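Local coordinates for ABC transporter, substrate-binding protein (Clostridium perfringens, PDB 4EDP) that probably captures a small solute outside the cell membrane and delivers it to the membrane-spanning part of an ABC importer, at residues V53-P56 against F57-H61; I69-N72 against S73-L76; E119-E122 against K123-S126; I153-W156 against E157-W160; V343-W346 against N347-M350. All blocks are in the same frame, centred on the assembly; numbering follows the deposited sequence. Where two conformers were deposited one is given.

Interaction 1. Residues V53-P56 against F57-H61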
# COMPACT_ATOMS: atom_id res chain seq x y z
N VAL A 53 -9.38 -6.09 -16.91
CA VAL A 53 -8.28 -5.25 -17.35
C VAL A 53 -7.57 -5.61 -18.66
O VAL A 53 -7.54 -4.82 -19.61
CB VAL A 53 -7.20 -5.21 -16.23
CG1 VAL A 53 -5.98 -4.41 -16.67
CG2 VAL A 53 -7.81 -4.64 -14.96
N PHE A 54 -7.01 -6.80 -18.72
CA PHE A 54 -6.20 -7.18 -19.86
C PHE A 54 -6.90 -7.48 -21.17
O PHE A 54 -6.47 -7.01 -22.22
CB PHE A 54 -5.28 -8.32 -19.45
CG PHE A 54 -4.43 -8.00 -18.26
CD1 PHE A 54 -3.51 -6.96 -18.32
CD2 PHE A 54 -4.53 -8.72 -17.09
CE1 PHE A 54 -2.73 -6.64 -17.23
CE2 PHE A 54 -3.73 -8.41 -16.00
CZ PHE A 54 -2.84 -7.36 -16.07
N GLU A 55 -7.96 -8.27 -21.12
CA GLU A 55 -8.66 -8.64 -22.34
C GLU A 55 -9.20 -7.45 -23.12
O GLU A 55 -9.07 -7.41 -24.36
CB GLU A 55 -9.76 -9.65 -22.04
CG GLU A 55 -9.27 -11.08 -21.85
CD GLU A 55 -8.83 -11.74 -23.15
OE1 GLU A 55 -8.62 -11.04 -24.17
OE2 GLU A 55 -8.69 -12.99 -23.17
N PRO A 56 -9.83 -6.49 -22.43
CA PRO A 56 -10.34 -5.37 -23.20
C PRO A 56 -9.23 -4.62 -23.92
O PRO A 56 -9.40 -4.24 -25.08
CB PRO A 56 -11.03 -4.51 -22.15
CG PRO A 56 -11.44 -5.48 -21.11
CD PRO A 56 -10.30 -6.44 -21.04
N PHE A 57 -8.09 -4.44 -23.25
CA PHE A 57 -6.94 -3.76 -23.85
C PHE A 57 -6.45 -4.56 -25.06
O PHE A 57 -6.27 -4.01 -26.15
CB PHE A 57 -5.81 -3.62 -22.82
CG PHE A 57 -4.61 -2.88 -23.34
CD1 PHE A 57 -4.56 -1.51 -23.31
CD2 PHE A 57 -3.53 -3.58 -23.85
CE1 PHE A 57 -3.46 -0.82 -23.80
CE2 PHE A 57 -2.42 -2.91 -24.33
CZ PHE A 57 -2.38 -1.53 -24.31
N ALA A 58 -6.24 -5.86 -24.85
CA ALA A 58 -5.77 -6.76 -25.91
C ALA A 58 -6.65 -6.70 -27.16
O ALA A 58 -6.14 -6.69 -28.28
CB ALA A 58 -5.71 -8.19 -25.38
N LYS A 59 -7.96 -6.67 -26.97
CA LYS A 59 -8.90 -6.62 -28.08
C LYS A 59 -8.91 -5.25 -28.76
O LYS A 59 -9.02 -5.15 -29.98
CB LYS A 59 -10.32 -6.95 -27.61
CG LYS A 59 -10.52 -8.40 -27.16
CD LYS A 59 -11.99 -8.69 -26.85
CE LYS A 59 -12.22 -10.16 -26.49
NZ LYS A 59 -11.47 -10.58 -25.27
N GLU A 60 -8.80 -4.20 -27.96
CA GLU A 60 -8.79 -2.85 -28.49
C GLU A 60 -7.56 -2.56 -29.35
O GLU A 60 -7.66 -1.88 -30.38
CB GLU A 60 -8.88 -1.83 -27.34
CG GLU A 60 -8.67 -0.37 -27.74
CD GLU A 60 -9.68 0.13 -28.76
OE1 GLU A 60 -10.69 -0.56 -29.03
OE2 GLU A 60 -9.46 1.23 -29.31
N HIS A 61 -6.40 -3.08 -28.93
CA HIS A 61 -5.14 -2.83 -29.63
C HIS A 61 -4.69 -3.95 -30.55
O HIS A 61 -3.65 -3.84 -31.20
CB HIS A 61 -4.03 -2.52 -28.62
CG HIS A 61 -4.21 -1.22 -27.92
ND1 HIS A 61 -3.70 -0.03 -28.42
CD2 HIS A 61 -4.84 -0.90 -26.76
CE1 HIS A 61 -4.01 0.95 -27.59
NE2 HIS A 61 -4.70 0.46 -26.58

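Interaction 2. Residues I69-N72 against S73-L76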
# COMPACT_ATOMS: atom_id res chain seq x y z
N ILE A 69 3.34 -14.48 -13.51
CA ILE A 69 2.84 -14.27 -12.15
C ILE A 69 3.74 -14.77 -11.03
O ILE A 69 4.60 -15.62 -11.23
CB ILE A 69 1.42 -14.87 -11.99
CG1 ILE A 69 1.46 -16.39 -11.95
CG2 ILE A 69 0.51 -14.39 -13.11
CD1 ILE A 69 0.07 -17.00 -11.82
N GLY A 70 3.52 -14.22 -9.84
CA GLY A 70 4.28 -14.56 -8.64
C GLY A 70 4.16 -13.43 -7.64
O GLY A 70 3.49 -12.42 -7.93
N ASN A 71 4.77 -13.56 -6.47
CA ASN A 71 4.69 -12.49 -5.47
C ASN A 71 5.72 -11.38 -5.76
O ASN A 71 6.58 -11.54 -6.62
CB ASN A 71 4.81 -13.05 -4.04
CG ASN A 71 6.14 -13.71 -3.75
OD1 ASN A 71 7.20 -13.21 -4.12
ND2 ASN A 71 6.10 -14.84 -3.04
N ASN A 72 5.60 -10.25 -5.06
CA ASN A 72 6.52 -9.13 -5.27
C ASN A 72 7.99 -9.53 -5.32
O ASN A 72 8.70 -9.25 -6.29
CB ASN A 72 6.40 -8.12 -4.12
CG ASN A 72 5.21 -7.21 -4.25
OD1 ASN A 72 5.12 -6.40 -5.18
ND2 ASN A 72 4.32 -7.25 -3.26
N SER A 73 8.43 -10.19 -4.26
CA SER A 73 9.82 -10.54 -4.10
C SER A 73 10.38 -11.48 -5.15
O SER A 73 11.47 -11.24 -5.69
CB SER A 73 10.06 -11.08 -2.70
OG SER A 73 11.42 -11.43 -2.54
N GLU A 74 9.64 -12.54 -5.47
CA GLU A 74 10.13 -13.49 -6.44
C GLU A 74 10.17 -12.89 -7.84
O GLU A 74 11.10 -13.14 -8.58
CB GLU A 74 9.36 -14.81 -6.39
CG GLU A 74 7.88 -14.75 -6.68
CD GLU A 74 7.17 -16.04 -6.26
OE1 GLU A 74 5.92 -16.09 -6.26
OE2 GLU A 74 7.86 -17.02 -5.90
N ARG A 75 9.16 -12.12 -8.20
CA ARG A 75 9.15 -11.48 -9.52
C ARG A 75 10.29 -10.47 -9.62
O ARG A 75 11.01 -10.45 -10.62
CB ARG A 75 7.79 -10.84 -9.81
CG ARG A 75 6.70 -11.87 -9.95
CD ARG A 75 5.35 -11.32 -10.37
NE ARG A 75 4.73 -10.45 -9.37
CZ ARG A 75 4.73 -9.12 -9.41
NH1 ARG A 75 4.12 -8.43 -8.46
NH2 ARG A 75 5.33 -8.49 -10.41
N LEU A 76 10.46 -9.64 -8.60
CA LEU A 76 11.53 -8.64 -8.61
C LEU A 76 12.92 -9.30 -8.66
O LEU A 76 13.78 -8.88 -9.42
CB LEU A 76 11.45 -7.72 -7.39
CG LEU A 76 12.59 -6.68 -7.33
CD1 LEU A 76 12.57 -5.79 -8.58
CD2 LEU A 76 12.52 -5.85 -6.06

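Interaction 3. Residues E119-E122 against K123-S126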
# COMPACT_ATOMS: atom_id res chain seq x y z
N GLU A 119 -5.04 13.17 -14.08
CA GLU A 119 -6.24 12.95 -13.28
C GLU A 119 -5.98 12.30 -11.91
O GLU A 119 -6.91 12.11 -11.13
CB GLU A 119 -7.26 12.14 -14.11
CG GLU A 119 -7.71 12.91 -15.35
CD GLU A 119 -8.63 12.12 -16.28
OE1 GLU A 119 -9.07 10.99 -15.98
OE2 GLU A 119 -8.90 12.66 -17.37
N MET A 120 -4.73 12.01 -11.61
CA MET A 120 -4.37 11.39 -10.34
C MET A 120 -4.61 12.37 -9.19
O MET A 120 -4.48 13.59 -9.37
CB MET A 120 -2.91 10.93 -10.37
CG MET A 120 -2.70 9.70 -11.30
SD MET A 120 -0.99 9.26 -11.68
CE MET A 120 -0.43 8.61 -10.09
N ASN A 121 -4.97 11.85 -8.02
CA ASN A 121 -5.18 12.72 -6.87
C ASN A 121 -3.80 13.23 -6.44
O ASN A 121 -2.79 12.65 -6.81
CB ASN A 121 -5.98 12.02 -5.76
CG ASN A 121 -5.27 10.83 -5.17
OD1 ASN A 121 -4.14 10.94 -4.68
ND2 ASN A 121 -5.98 9.70 -5.11
N GLU A 122 -3.77 14.33 -5.68
CA GLU A 122 -2.52 14.95 -5.28
C GLU A 122 -1.55 14.02 -4.55
O GLU A 122 -0.35 14.10 -4.76
CB GLU A 122 -2.78 16.17 -4.41
CG GLU A 122 -1.51 16.92 -4.07
CD GLU A 122 -1.71 18.01 -3.06
OE1 GLU A 122 -2.85 18.49 -2.92
OE2 GLU A 122 -0.70 18.41 -2.41
N LYS A 123 -2.06 13.14 -3.68
CA LYS A 123 -1.17 12.21 -2.99
C LYS A 123 -0.51 11.20 -3.94
O LYS A 123 0.71 10.95 -3.85
CB LYS A 123 -1.90 11.46 -1.87
CG LYS A 123 -2.55 12.35 -0.86
CD LYS A 123 -1.59 13.26 -0.17
CE LYS A 123 -2.36 14.19 0.75
NZ LYS A 123 -1.47 15.17 1.37
N ALA A 124 -1.30 10.62 -4.83
CA ALA A 124 -0.80 9.65 -5.81
C ALA A 124 0.20 10.33 -6.76
O ALA A 124 1.13 9.69 -7.26
CB ALA A 124 -1.99 8.99 -6.59
N LYS A 125 0.04 11.63 -7.01
CA LYS A 125 0.97 12.34 -7.89
C LYS A 125 2.39 12.38 -7.33
O LYS A 125 3.34 12.67 -8.06
CB LYS A 125 0.44 13.72 -8.28
CG LYS A 125 -0.61 13.62 -9.38
CD LYS A 125 -1.24 14.97 -9.70
CE LYS A 125 -2.14 14.88 -10.92
NZ LYS A 125 -2.88 16.15 -11.20
N SER A 126 2.57 12.07 -6.05
CA SER A 126 3.93 11.96 -5.52
C SER A 126 4.74 10.91 -6.33
O SER A 126 5.95 11.04 -6.48
CB SER A 126 3.88 11.59 -4.03
OG SER A 126 3.30 10.31 -3.84
O HOH W 1 0.11 16.11 -1.45

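Interaction 4. Residues I153-W156 against E157-W160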
# COMPACT_ATOMS: atom_id res chain seq x y z
N ILE A 153 -10.02 6.30 21.93
CA ILE A 153 -8.87 6.30 21.03
C ILE A 153 -9.24 7.13 19.81
O ILE A 153 -10.09 6.72 19.00
CB ILE A 153 -8.50 4.86 20.58
CG1 ILE A 153 -8.23 3.96 21.78
CG2 ILE A 153 -7.29 4.92 19.65
CD1 ILE A 153 -8.08 2.48 21.44
N ASN A 154 -8.63 8.30 19.69
CA ASN A 154 -8.91 9.22 18.59
C ASN A 154 -7.72 9.48 17.68
O ASN A 154 -7.83 9.52 16.46
CB ASN A 154 -9.38 10.56 19.17
CG ASN A 154 -10.72 10.46 19.85
OD1 ASN A 154 -11.70 10.05 19.23
ND2 ASN A 154 -10.79 10.87 21.11
N SER A 155 -6.55 9.60 18.29
CA SER A 155 -5.32 9.97 17.58
C SER A 155 -4.34 8.79 17.62
O SER A 155 -4.53 7.84 18.38
CB SER A 155 -4.68 11.14 18.31
OG SER A 155 -4.26 10.72 19.59
N TRP A 156 -3.29 8.86 16.81
CA TRP A 156 -2.28 7.81 16.84
C TRP A 156 -1.61 7.76 18.22
O TRP A 156 -1.31 6.68 18.75
CB TRP A 156 -1.19 8.05 15.80
CG TRP A 156 -1.62 7.94 14.35
CD1 TRP A 156 -1.59 8.94 13.41
CD2 TRP A 156 -2.13 6.78 13.68
NE1 TRP A 156 -2.05 8.47 12.21
CE2 TRP A 156 -2.38 7.15 12.34
CE3 TRP A 156 -2.40 5.46 14.07
CZ2 TRP A 156 -2.91 6.27 11.41
CZ3 TRP A 156 -2.93 4.60 13.14
CH2 TRP A 156 -3.18 4.99 11.84
N GLU A 157 -1.38 8.94 18.80
CA GLU A 157 -0.72 9.04 20.09
C GLU A 157 -1.49 8.35 21.23
O GLU A 157 -0.88 7.92 22.21
CB GLU A 157 -0.41 10.49 20.45
CG GLU A 157 0.59 11.17 19.48
CD GLU A 157 0.04 11.63 18.12
OE1 GLU A 157 -1.19 11.55 17.84
OE2 GLU A 157 0.89 12.14 17.33
N ASP A 158 -2.81 8.26 21.08
CA ASP A 158 -3.66 7.59 22.08
C ASP A 158 -3.31 6.10 22.23
O ASP A 158 -3.65 5.49 23.25
CB ASP A 158 -5.16 7.75 21.78
CG ASP A 158 -5.69 9.15 22.05
OD1 ASP A 158 -5.10 9.92 22.85
OD2 ASP A 158 -6.75 9.47 21.47
N LEU A 159 -2.64 5.51 21.24
CA LEU A 159 -2.25 4.09 21.33
C LEU A 159 -1.26 3.85 22.48
O LEU A 159 -1.12 2.73 22.95
CB LEU A 159 -1.64 3.61 20.00
CG LEU A 159 -2.61 3.55 18.81
CD1 LEU A 159 -1.84 3.27 17.51
CD2 LEU A 159 -3.72 2.52 19.03
N TRP A 160 -0.60 4.91 22.93
CA TRP A 160 0.35 4.86 24.05
C TRP A 160 -0.28 4.97 25.44
O TRP A 160 0.42 4.84 26.44
CB TRP A 160 1.41 5.96 23.91
CG TRP A 160 2.56 5.64 22.98
CD1 TRP A 160 3.82 5.29 23.36
CD2 TRP A 160 2.56 5.64 21.54
NE1 TRP A 160 4.60 5.05 22.26
CE2 TRP A 160 3.86 5.26 21.13
CE3 TRP A 160 1.61 5.91 20.56
CZ2 TRP A 160 4.22 5.15 19.80
CZ3 TRP A 160 1.97 5.81 19.23
CH2 TRP A 160 3.26 5.43 18.86
O HOH W 2 -8.38 10.91 22.85
O HOH W 3 -2.55 11.49 15.59

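Interaction 5. Residues V343-W346 against N347-M350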
# COMPACT_ATOMS: atom_id res chain seq x y z
N VAL A 343 14.67 -2.85 10.57
CA VAL A 343 14.34 -4.23 10.91
C VAL A 343 15.13 -4.70 12.14
O VAL A 343 14.57 -5.30 13.05
CB VAL A 343 14.58 -5.15 9.71
CG1 VAL A 343 14.46 -6.60 10.12
CG2 VAL A 343 13.59 -4.80 8.60
N ASN A 344 16.44 -4.43 12.16
CA ASN A 344 17.26 -4.81 13.31
C ASN A 344 16.74 -4.17 14.59
O ASN A 344 16.53 -4.85 15.59
CB ASN A 344 18.73 -4.41 13.09
CG ASN A 344 19.43 -5.30 12.08
OD1 ASN A 344 18.87 -6.28 11.61
ND2 ASN A 344 20.69 -4.98 11.77
N ASN A 345 16.52 -2.86 14.55
CA ASN A 345 16.01 -2.11 15.72
C ASN A 345 14.65 -2.63 16.18
O ASN A 345 14.41 -2.80 17.38
CB ASN A 345 15.83 -0.64 15.38
CG ASN A 345 17.14 0.15 15.40
OD1 ASN A 345 18.13 -0.27 16.00
ND2 ASN A 345 17.12 1.33 14.77
N TRP A 346 13.76 -2.88 15.22
CA TRP A 346 12.40 -3.35 15.51
C TRP A 346 12.43 -4.70 16.21
O TRP A 346 11.81 -4.87 17.25
CB TRP A 346 11.62 -3.48 14.20
CG TRP A 346 10.20 -3.94 14.36
CD1 TRP A 346 9.75 -5.23 14.48
CD2 TRP A 346 9.02 -3.11 14.35
NE1 TRP A 346 8.38 -5.25 14.56
CE2 TRP A 346 7.91 -3.96 14.47
CE3 TRP A 346 8.81 -1.73 14.22
CZ2 TRP A 346 6.60 -3.47 14.50
CZ3 TRP A 346 7.52 -1.24 14.25
CH2 TRP A 346 6.42 -2.11 14.39
N ASN A 347 13.15 -5.65 15.61
CA ASN A 347 13.25 -6.98 16.19
C ASN A 347 13.90 -6.96 17.58
O ASN A 347 13.47 -7.69 18.46
CB ASN A 347 14.00 -7.92 15.24
CG ASN A 347 13.20 -8.24 13.98
OD1 ASN A 347 11.97 -8.11 13.97
ND2 ASN A 347 13.88 -8.69 12.93
N ARG A 348 14.92 -6.14 17.76
CA ARG A 348 15.58 -6.02 19.06
C ARG A 348 14.58 -5.54 20.10
O ARG A 348 14.56 -6.04 21.23
CB ARG A 348 16.75 -5.03 18.95
CG ARG A 348 17.46 -4.70 20.26
CD ARG A 348 18.64 -3.76 20.01
NE ARG A 348 18.24 -2.54 19.31
CZ ARG A 348 17.76 -1.45 19.91
NH1 ARG A 348 17.63 -1.40 21.23
NH2 ARG A 348 17.41 -0.39 19.18
N ILE A 349 13.73 -4.60 19.71
CA ILE A 349 12.73 -4.03 20.61
C ILE A 349 11.49 -4.85 20.85
O ILE A 349 11.05 -5.00 21.99
CB ILE A 349 12.18 -2.70 20.04
CG1 ILE A 349 13.20 -1.59 20.20
CG2 ILE A 349 10.93 -2.30 20.78
CD1 ILE A 349 12.71 -0.27 19.63
N MET A 350 10.89 -5.35 19.78
CA MET A 350 9.65 -6.10 19.88
C MET A 350 9.84 -7.60 20.07
O MET A 350 9.04 -8.26 20.74
CB MET A 350 8.81 -5.87 18.61
CG MET A 350 8.33 -4.43 18.39
SD MET A 350 7.05 -3.92 19.55
CE MET A 350 7.00 -2.15 19.26
O HOH W 4 19.56 -2.90 16.70

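Interaction 1. Residues V53-P56 against F57-H61
Across Val-53 to His-61 the backbone runs as one helix, the amides of Ala-58, Lys-59 and Glu-60 each bonding to the carbonyl four residues earlier, with a kink at Pro-56, whose ring nitrogen has no hydrogen to give to the turn before. The carbonyl of Pro-56 still serves, taking the N-H of Glu-60 (Glu-60 N to Pro-56 O, 2.9 Å), as suits a proline that interrupts only the bond behind it. On the outer surface Glu-55 and Lys-59, one turn apart, join in an i to i+4 salt bridge, with Glu-55 OE1 3.1 Å from Lys-59 NZ, a weak hydrogen bond. Lys-59 runs extended along its methylenes and turns only at its last torsion (chi4 61°), which swings the ammonium back over Glu-55. Glu-55 in turn folds at chi2 (-72°) and offers a single carboxylate oxygen. On the way, CG of Lys-59 rests 3.3 Å from the carbonyl oxygen of Glu-55. The inner side is aromatic: Phe-54 reaches Val-39, Ile-65 and Leu-67 of the sheet, and Phe-57 meets Phe-282 edge-to-face on helix 276-286. Ala-58, small and partly exposed, has its CB 3.5 Å from the carbonyl oxygen of Phe-54. The helix is the crossover of a beta-alpha-beta unit, linking parallel strands 37-41 and 65-69. Apolar residues therefore pack the helix on the sheet and on helix 276-286, while the exposed ion pair, held by one weak bond, probably adds only modestly to its stability.

Interaction 2. Residues I69-N72 against S73-L76
Asn-71 and Glu-74 both place CG between their own backbone N and carbonyl carbon (chi1 63° and 61°), and these matching torsions fold each side chain back onto the other's main chain. Asn-71 OD1 takes the N-H of Glu-74 at 2.9 Å, nearly straight; in return the N-H of Asn-71 reaches the anti lone pair of Glu-74 OE1 at 2.8 Å. This reciprocal pair is a capping box, with Asn-71 as N-cap of helix 72-81, and the amide and carboxylate planes lie stacked, 13° apart. Gly-70 packs its CA 3.3 Å from Glu-74 OE1, and its extended backbone with positive phi is one that glycine readily adopts. Arg-75 bends at chi3 so that its NE meets Gly-70 O at 2.7 Å, the oxygen lying close to the guanidinium plane although the donor stands well above the carbonyl plane. The other guanidinium nitrogens go to Tyr-91 O and Ser-40 OG, and Trp-42 makes a cation-pi contact with the group. Asn-72 OD1 instead accepts from Ala-93 N. The amide of Glu-74, with no preceding turn to serve it, thus gains an acceptor; its carboxylate probably profits from the positive end of the helix dipole, while several bonds fix the rotation of Arg-75.

Interaction 3. Residues E119-E122 against K123-S126
Met-120, bent at chi3 (71°), curls its methyl onto Ala-124, CE lying 3.9 Å from the alanine CB. An unbranched thioether can make such a turn, and a small alanine leaves it room beside Pro-134 and Leu-287. Lys-125, in the one of its two conformers described here, lays CG 3.7 Å from Met-120 CB and then runs extended, its ammonium bonding to the carbonyl of Ser-118. Asn-121 directs OD1 onto the amide of Ala-124, at 2.9 Å and 169°, because chi1 of 64° tucks its amide group back over the chain that follows. Together with the backbone bond from Lys-125 N to Asn-121 O, this closes the turn that leads into helix 125-130, the asparagine oxygen taking an N-H that has no earlier helical turn to bond to. Ala-124 also faces Phe-264 of strand 262-269, placing the turn against the sheet. The charged ends of Glu-122 and Lys-123 do not touch; a water lies between, 2.6 Å from Glu-122 OE2 and weakly held by Lys-123 NZ, which also makes a weak bond to Ala-327 O. Ser-126 OG donates to Lys-123 O at 2.7 Å, on the same carbonyl that its own amide uses.

Interaction 4. Residues I153-W156 against E157-W160
Both indoles come to this turn edge-on: Trp-156 has Leu-159 CD1 beside its rim, near the ring plane, 4.1 Å from CE3, and Trp-160 sets the edge of its benzene half against the carbonyl of Trp-156, with CZ3 3.4 Å from Trp-156 O. Aromatic C-H groups carry a slight positive charge, so an oxygen at the ring edge is well placed. Trp-156 and Leu-159 run side by side in the same direction, into an apolar layer with Ile-141 and Ile-143 of strand 135-145 and Val-235 of strand 233-237, and the indole N-H goes to Gly-259 O. Trp-160 gives its N-H to Glu-204 O and makes a cation-pi contact with Lys-188. The carboxylate of Asp-158 is turned back toward the chain before it. Its OD2 accepts from Asn-154 N at 2.8 Å through the anti lone pair, and from Ser-155 N at 3.2 Å from above the carboxylate plane. Ser-155 answers: its OG, held by chi1 of 66° between N and carbonyl carbon, receives the amide of Asp-158 at 3.2 Å, an N-H shared with Ser-155 O, neither bond being straight. These reciprocal bonds open the 3-10 turn in the connection between strands 135-145 and 168-171. A water also donates to Asp-158 OD2, so the short acid serves three donors at one oxygen. A second water, 2.6 Å from Glu-157 OE1, also takes the N-H of Trp-156, the glutamate bending at chi2 (78°) to reach back past Ser-155 CB.

Interaction 5. Residues V343-W346 against N347-M350
Trp-346 and Met-350, one helical turn apart, meet through a ring face and a bent thioether. The indole stands with CG opposite the backbone N (chi1 -179°), while Met-350 folds at chi2 (-71°) and lays CG over the five-membered ring, 4.0 Å from its centroid: a CH-pi contact. SD follows obliquely toward the six-membered ring, 5.4 Å from that centroid, a Met-aromatic pair. Methionine suits the place because its flexible chain can follow a broad flat surface, and the pair packs on Ile-170 and Thr-215 of the sheet beneath helix 332-350. At the ring's edge lies Asn-347 OD1, 3.7 Å from CD1 of Trp-346, and the amide of Asn-347 lies alongside Val-343. On another side of the helix Arg-348 doubles back at chi3, so that NH2 donates to Asn-345 OD1 at 3.3 Å. The N-H points almost straight at the oxygen (168°), yet it comes from above the amide's carbonyl plane, with guanidinium and amide planes nearly perpendicular. A water also joins the two, 2.9 Å from Arg-348 NE and donating to the same Asn-345 OD1. The indole N-H makes a weak bond to Asp-172. Dispersion and polarisable sulfur thus hold the side that faces the sheet, whereas one long off-plane bond and a water bridge hold the exposed arginine.

How the interactions relate
All five contacts are local and partly buried, and none touches another. Interactions 1 and 5 are helix turns, their centres about 46 Å apart, each with buried aromatics (Phe-54 and Phe-57; Trp-346) inside and polar groups outside: an ion pair in interaction 1, an amide-guanidinium bond in interaction 5. Interactions 2, 3 and 4 instead sit where a helical turn begins, and there side-chain oxygens receive backbone amides. Interaction 2 buries an arginine among polar partners, interaction 3 Met-120 and Ala-124, and interaction 4 adds a buried tryptophan and leucine. Interaction 4 packs on strands 135-145 and 233-237, interaction 5 on 168-171 and 212-216; strand 168-171 pairs with both 212-216 and 233-237.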